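Local coordinates for ORF10 (Moritella marina, PDB 6RIW), which forms the ketosynthase and chain length factor part of a polyunsaturated fatty acid synthase, which probably extends acyl chains by decarboxylative condensation, at residues L579-G583 with I660-A664. Residues are numbered along the deposited sequence; the frame is centred on the assembly and turned at random.
Sequences LVAMG and ITVSA
Val580 bonds through its backbone to the residues on either side of Thr661, the evidence for a parallel pairing with strand 659-663. Its N donates to Ile660 O at 2.9 Å, and its O receives Val662 N at 2.8 Å. Met582 N continues the pattern with a longer bond to Val662 O (3.2 Å). Between these bonds come CA-H...O contacts, the shortest from Thr661 CA to Val580 O at 3.2 Å. The axes of the short segments diverge by 35°, a twist between neighbouring strands.

In the second ketosynthase-like half of the chain, which has the thiolase fold, the two strands are neighbours in a central sheet. Strand 576-581 also pairs with strand 687-694 through Leu579 and Ala581, whereas strand 659-663 runs antiparallel to strand 189-193 of the first half, so strand 659-663 itself forms part of the junction between the two halves.

A side-chain hydroxyl takes over where the backbone bonds stop. Ser663 OG, turned beside its own backbone N (chi1 -58°), donates to Met582 O at 2.8 Å, approaching from above the carbonyl plane. The same OG also comes within 3.6 Å of Met582 SD, a plain close approach beside the hydroxyl bond.

Side-chain packing accounts for the remaining contacts. Leu579 and Ile660 extend side by side in the same direction, with CD2 of Leu579 3.7 Å from CG1 of Ile660; Val662 shares their face of the sheet and reaches Cys672 of helix 668-682. The Met582 chain bends at both chi2 and chi3 and slants over Thr661, its CG lying 3.7 Å from Thr661 CB. Met645 of helix 642-653 touches both Val580 and Met582.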
loop_
_atom_site.group_PDB
_atom_site.type_symbol
_atom_site.label_atom_id
_atom_site.label_comp_id
_atom_site.label_asym_id
_atom_site.label_seq_id
_atom_site.Cartn_x
_atom_site.Cartn_y
_atom_site.Cartn_z
ATOM N N LEU A 579 7.969 8.799 3.801
ATOM C CA LEU A 579 7.432 8.051 2.675
ATOM C C LEU A 579 8.103 6.690 2.664
ATOM O O LEU A 579 9.334 6.611 2.706
ATOM C CB LEU A 579 7.699 8.775 1.346
ATOM C CG LEU A 579 7.307 10.255 1.273
ATOM C CD1 LEU A 579 7.676 10.782 -0.089
ATOM C CD2 LEU A 579 5.800 10.437 1.512
ATOM N N VAL A 580 7.316 5.616 2.640
ATOM C CA VAL A 580 7.905 4.277 2.633
ATOM C C VAL A 580 7.579 3.615 1.296
ATOM O O VAL A 580 6.418 3.294 1.019
ATOM C CB VAL A 580 7.406 3.429 3.808
ATOM C CG1 VAL A 580 8.026 2.031 3.755
ATOM C CG2 VAL A 580 7.745 4.121 5.144
ATOM N N ALA A 581 8.607 3.383 0.486
ATOM C CA ALA A 581 8.474 2.618 -0.744
ATOM C C ALA A 581 8.405 1.134 -0.416
ATOM O O ALA A 581 9.290 0.601 0.255
ATOM C CB ALA A 581 9.656 2.906 -1.672
ATOM N N MET A 582 7.345 0.468 -0.859
ATOM C CA MET A 582 7.177 -0.931 -0.491
ATOM C C MET A 582 6.122 -1.533 -1.399
ATOM O O MET A 582 5.431 -0.827 -2.136
ATOM C CB MET A 582 6.787 -1.069 0.989
ATOM C CG MET A 582 5.559 -0.209 1.383
ATOM S SD MET A 582 3.956 -0.943 0.900
ATOM C CE MET A 582 3.706 -2.091 2.294
ATOM N N GLY A 583 6.053 -2.863 -1.381
ATOM C CA GLY A 583 4.895 -3.600 -1.829
ATOM C C GLY A 583 4.458 -4.507 -0.688
ATOM O O GLY A 583 5.056 -4.501 0.394
ATOM N N ILE A 660 3.222 7.940 4.937
ATOM C CA ILE A 660 2.468 7.031 4.081
ATOM C C ILE A 660 3.384 5.990 3.460
ATOM O O ILE A 660 4.604 6.152 3.415
ATOM C CB ILE A 660 1.733 7.773 2.944
ATOM C CG1 ILE A 660 2.746 8.497 2.041
ATOM C CG2 ILE A 660 0.639 8.694 3.493
ATOM C CD1 ILE A 660 2.115 9.114 0.782
ATOM N N THR A 661 2.777 4.922 2.935
ATOM C CA THR A 661 3.518 4.084 1.998
ATOM C C THR A 661 3.180 4.511 0.578
ATOM O O THR A 661 2.118 5.082 0.318
ATOM C CB THR A 661 3.233 2.581 2.187
ATOM O OG1 THR A 661 1.869 2.298 1.873
ATOM C CG2 THR A 661 3.537 2.161 3.615
ATOM N N VAL A 662 4.122 4.252 -0.333
ATOM C CA VAL A 662 4.006 4.556 -1.750
ATOM C C VAL A 662 4.390 3.276 -2.484
ATOM O O VAL A 662 5.430 2.682 -2.180
ATOM C CB VAL A 662 4.945 5.707 -2.169
ATOM C CG1 VAL A 662 4.940 5.882 -3.684
ATOM C CG2 VAL A 662 4.516 7.022 -1.491
ATOM N N SER A 663 3.550 2.838 -3.415
ATOM C CA SER A 663 3.779 1.586 -4.124
ATOM C C SER A 663 3.716 1.839 -5.623
ATOM O O SER A 663 2.701 2.320 -6.138
ATOM C CB SER A 663 2.756 0.524 -3.699
ATOM O OG SER A 663 2.830 0.295 -2.295
ATOM N N ALA A 664 4.799 1.521 -6.321
ATOM C CA ALA A 664 4.812 1.607 -7.778
ATOM C C ALA A 664 5.750 0.539 -8.325
ATOM O O ALA A 664 6.520 0.793 -9.255
ATOM C CB ALA A 664 5.210 3.006 -8.267
#